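Local coordinates for DUF1904 domain-containing protein (PDB 4M1A) that is of unknown function but belongs to the DUF1904 family of the MIF clan, whose alpha/beta chains here assemble as a trimer, at residues 17-21 / 76-81; 52-56 / 85-90. One frame throughout, in Å; residues are numbered along the deposited sequence.

Contact 1: residues 17-21 / 76-81; sequences FTAGL and LFTERW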
# COMPACT_ATOMS: atom_id res chain seq x y z
N PHE A 17 17.15 6.20 9.76
CA PHE A 17 17.43 5.77 8.41
C PHE A 17 17.38 6.94 7.47
O PHE A 17 18.13 6.99 6.53
CB PHE A 17 16.35 4.66 8.03
CG PHE A 17 16.30 4.28 6.60
CD1 PHE A 17 17.40 3.65 5.99
CD2 PHE A 17 15.11 4.39 5.87
CE1 PHE A 17 17.36 3.24 4.69
CE2 PHE A 17 15.06 3.93 4.56
CZ PHE A 17 16.17 3.35 3.97
N THR A 18 16.50 7.90 7.71
CA THR A 18 16.34 9.00 6.80
C THR A 18 17.43 10.12 6.91
O THR A 18 17.50 10.96 6.06
CB THR A 18 14.94 9.73 6.90
OG1 THR A 18 14.79 10.51 8.13
CG2 THR A 18 13.73 8.70 6.67
N ALA A 19 18.25 10.03 7.93
CA ALA A 19 19.30 11.11 8.12
C ALA A 19 20.22 11.07 6.91
O ALA A 19 20.87 10.06 6.66
CB ALA A 19 20.07 10.88 9.43
N GLY A 20 20.27 12.17 6.19
CA GLY A 20 21.14 12.32 4.99
C GLY A 20 20.66 11.58 3.75
O GLY A 20 21.32 11.62 2.69
N LEU A 21 19.53 10.85 3.88
CA LEU A 21 19.21 9.82 2.89
C LEU A 21 18.77 10.43 1.58
O LEU A 21 19.13 9.92 0.50
CB LEU A 21 18.11 8.85 3.41
CG LEU A 21 17.87 7.60 2.56
CD1 LEU A 21 19.15 6.79 2.28
CD2 LEU A 21 16.87 6.78 3.33
N LEU A 76 22.30 0.17 -0.99
CA LEU A 76 22.40 1.23 0.02
C LEU A 76 21.42 0.93 1.19
O LEU A 76 21.79 0.91 2.35
CB LEU A 76 22.09 2.55 -0.55
CG LEU A 76 22.18 3.74 0.44
CD1 LEU A 76 23.57 3.91 1.08
CD2 LEU A 76 21.67 5.03 -0.18
N PHE A 77 20.17 0.65 0.82
CA PHE A 77 19.17 0.38 1.84
C PHE A 77 19.52 -0.85 2.65
O PHE A 77 19.37 -0.85 3.90
CB PHE A 77 17.77 0.24 1.20
CG PHE A 77 17.11 1.52 0.75
CD1 PHE A 77 17.68 2.76 0.81
CD2 PHE A 77 15.81 1.45 0.14
CE1 PHE A 77 16.99 3.90 0.40
CE2 PHE A 77 15.19 2.57 -0.28
CZ PHE A 77 15.75 3.80 -0.19
N THR A 78 20.01 -1.90 2.00
CA THR A 78 20.31 -3.13 2.63
C THR A 78 21.47 -2.97 3.57
O THR A 78 21.38 -3.38 4.71
CB THR A 78 20.58 -4.25 1.63
OG1 THR A 78 19.41 -4.34 0.77
CG2 THR A 78 20.82 -5.58 2.29
N GLU A 79 22.50 -2.31 3.10
CA GLU A 79 23.70 -2.02 3.95
C GLU A 79 23.36 -1.20 5.18
O GLU A 79 23.83 -1.54 6.29
CB GLU A 79 24.76 -1.29 3.12
CG GLU A 79 25.50 -2.21 2.20
CD GLU A 79 26.52 -1.47 1.29
OE1 GLU A 79 26.53 -0.20 1.23
OE2 GLU A 79 27.31 -2.18 0.61
N ARG A 80 22.55 -0.17 5.05
CA ARG A 80 22.14 0.64 6.16
C ARG A 80 21.33 -0.14 7.20
O ARG A 80 21.63 -0.05 8.43
CB ARG A 80 21.40 1.90 5.69
CG ARG A 80 22.25 2.94 4.96
CD ARG A 80 23.22 3.66 5.96
NE ARG A 80 24.13 4.56 5.25
CZ ARG A 80 23.74 5.70 4.70
NH1 ARG A 80 22.44 6.12 4.72
NH2 ARG A 80 24.65 6.42 4.09
N TRP A 81 20.30 -0.91 6.76
CA TRP A 81 19.51 -1.70 7.72
C TRP A 81 20.30 -2.84 8.37
O TRP A 81 20.12 -3.12 9.57
CB TRP A 81 18.14 -2.19 7.10
CG TRP A 81 17.17 -1.07 7.00
CD1 TRP A 81 16.92 -0.27 5.94
CD2 TRP A 81 16.43 -0.56 8.07
NE1 TRP A 81 16.03 0.72 6.27
CE2 TRP A 81 15.68 0.55 7.57
CE3 TRP A 81 16.28 -0.93 9.40
CZ2 TRP A 81 14.86 1.32 8.37
CZ3 TRP A 81 15.45 -0.16 10.20
CH2 TRP A 81 14.77 0.96 9.70
O HOH W 1 20.49 5.60 6.55
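F17 carries this contact, its ring clasped between W81 on one face and L21 on the other, with F77 standing at its edge. The indole comes in obliquely, planes at 47°, and sets NE1 of W81 over the centre of the F17 ring, 3.2 Å from CD1 of F17. The pair with F77 is edge-to-face (T-shaped): the rim of F17 is directed at the F77 face, the planes lie at 72°, and CZ of F17 comes 3.6 Å from CD1 of F77. Having CG anti to the backbone N (chi1 169°) carries the F17 ring into this slot.

Aliphatic packing continues the cluster along the helix. CD2 of L21 covers the F17 face turned away from W81, while CD1 of L21 meets CD2 of L76 at 3.9 Å and the edge of the F77 ring, with CE1 of F77 4.1 Å away.

The polar link is indirect. One water donates to O of F17 at 2.7 Å and accepts from NH1 of R80 at 2.7 Å, joining the last turn of helix 11-17 to the guanidinium, which lies with one face over CD1 of L76.

F77 and W81 also pack on I58 of strand 56-62, so this aromatic cluster belongs to the helix-on-sheet core of an alpha/beta fold, here closed over by the turn between helices 11-17 and 21-29.

Contact 2: residues 52-56 / 85-90; sequences DDGLV and TDKIVT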
# COMPACT_ATOMS: atom_id res chain seq x y z
N ASP A 52 4.97 -12.05 14.90
CA ASP A 52 6.20 -12.35 14.25
C ASP A 52 6.98 -11.07 14.09
O ASP A 52 6.42 -10.00 13.98
CB ASP A 52 5.96 -12.96 12.88
CG ASP A 52 7.22 -13.55 12.26
OD1 ASP A 52 7.74 -14.55 12.81
OD2 ASP A 52 7.65 -13.07 11.20
N ASP A 53 8.29 -11.19 14.10
CA ASP A 53 9.20 -10.08 13.91
C ASP A 53 9.13 -9.60 12.43
O ASP A 53 9.52 -8.47 12.10
CB ASP A 53 10.59 -10.60 14.25
CG ASP A 53 11.65 -9.66 13.85
OD1 ASP A 53 12.21 -8.99 14.75
OD2 ASP A 53 11.92 -9.59 12.63
N GLY A 54 8.59 -10.46 11.55
CA GLY A 54 8.43 -10.13 10.14
C GLY A 54 9.84 -9.86 9.55
O GLY A 54 10.85 -10.51 9.93
N LEU A 55 9.93 -8.88 8.66
CA LEU A 55 11.21 -8.52 8.09
C LEU A 55 11.20 -7.00 7.99
O LEU A 55 10.19 -6.42 8.30
CB LEU A 55 11.34 -9.23 6.77
CG LEU A 55 10.54 -8.90 5.50
CD1 LEU A 55 10.55 -10.17 4.65
CD2 LEU A 55 9.10 -8.53 5.73
N VAL A 56 12.23 -6.37 7.45
CA VAL A 56 12.16 -4.94 7.12
C VAL A 56 11.77 -4.92 5.64
O VAL A 56 12.43 -5.56 4.81
CB VAL A 56 13.45 -4.21 7.36
CG1 VAL A 56 13.27 -2.78 6.88
CG2 VAL A 56 13.75 -4.29 8.85
N THR A 85 19.96 -4.55 12.20
CA THR A 85 19.12 -5.74 12.39
C THR A 85 19.71 -6.84 11.59
O THR A 85 20.40 -6.60 10.57
CB THR A 85 17.66 -5.50 11.96
OG1 THR A 85 16.87 -6.70 12.15
CG2 THR A 85 17.57 -5.12 10.48
N ASP A 86 19.42 -8.08 12.02
CA ASP A 86 19.71 -9.25 11.21
C ASP A 86 18.44 -9.73 10.53
O ASP A 86 18.46 -10.71 9.82
CB ASP A 86 20.32 -10.40 12.05
CG ASP A 86 19.46 -10.77 13.27
OD1 ASP A 86 18.62 -9.94 13.73
OD2 ASP A 86 19.65 -11.90 13.81
N LYS A 87 17.34 -9.03 10.73
CA LYS A 87 16.14 -9.34 9.91
C LYS A 87 16.43 -9.25 8.42
O LYS A 87 17.24 -8.43 8.00
CB LYS A 87 15.05 -8.31 10.19
CG LYS A 87 14.41 -8.33 11.55
CD LYS A 87 13.29 -7.30 11.48
CE LYS A 87 12.92 -6.69 12.79
NZ LYS A 87 11.47 -6.39 12.73
N ILE A 88 15.69 -10.01 7.62
CA ILE A 88 15.76 -9.94 6.18
C ILE A 88 15.31 -8.49 5.78
O ILE A 88 14.43 -7.88 6.44
CB ILE A 88 14.75 -10.94 5.60
CG1 ILE A 88 15.17 -12.41 5.88
CG2 ILE A 88 14.51 -10.73 4.13
CD1 ILE A 88 14.02 -13.37 5.56
N VAL A 89 16.00 -7.92 4.80
CA VAL A 89 15.63 -6.63 4.25
C VAL A 89 15.12 -6.86 2.85
O VAL A 89 15.85 -7.38 1.99
CB VAL A 89 16.82 -5.63 4.20
CG1 VAL A 89 16.32 -4.31 3.68
CG2 VAL A 89 17.38 -5.44 5.60
N THR A 90 13.83 -6.59 2.64
CA THR A 90 13.18 -6.79 1.34
C THR A 90 12.77 -5.45 0.76
O THR A 90 12.29 -4.56 1.51
CB THR A 90 11.96 -7.73 1.51
OG1 THR A 90 12.48 -9.01 1.86
CG2 THR A 90 11.18 -7.83 0.23
O HOH W 2 13.34 -11.05 8.97
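K87 stretches across to D53, its NZ donating to O of D53 at 2.9 Å with the donor tilted 19° from the carbonyl plane. CG beside the backbone N and nearly anti chi2 and chi3 extend the chain, and a bend at chi4 (-148°) turns the ammonium to that carbonyl and to O of G8. OD2 of D53 completes a salt bridge to NZ of K87 at 3.2 Å, though this carboxylate lies improbably close to the lysine's carbons, and its exact placement is doubtful. With an alanine here, the carbonyls of D53 and G8 would probably be left without their shared donor.

L55 places CG between its backbone N and carbonyl carbon (chi1 71°), which brings CD1 to 3.6 Å from OG1 of T90 and 4.0 Å from CG2 of I88. V56 and V89 pair in a parallel bridge and point to the sheet face covered by W81. N of V56 donates to O of I88 at 2.9 Å, and N of T90 to O of V56 at 2.8 Å. A water joins O of G54 to N of I88. One ammonium shared between the D53 and G8 carbonyls thus ties down the loop where strand 56-62 is entered, and the backbone bonds of V56 take over from there.

In the fold
Contact 1 is the more buried of the two, its centre about 9 Å from the centre of the chain against about 14 Å for contact 2, which is only partly buried. They meet at helix 67-82: CB of W81 packs 3.7 Å from CG2 of V89. Strand 56-62, this helix and strand 89-95 form a beta-alpha-beta crossover, so contact 2 joins the starts of its parallel strands and contact 1 packs the turn between helices 11-17 and 21-29 against its helix. Rings and leucines dominate the inner contact; main-chain bonds and a lysine gripping loop carbonyls mark the outer one. Subunits meet at both: T18 bonds to G49 of the second subunit, and T90 pairs with a strand of the third, continuing the sheet.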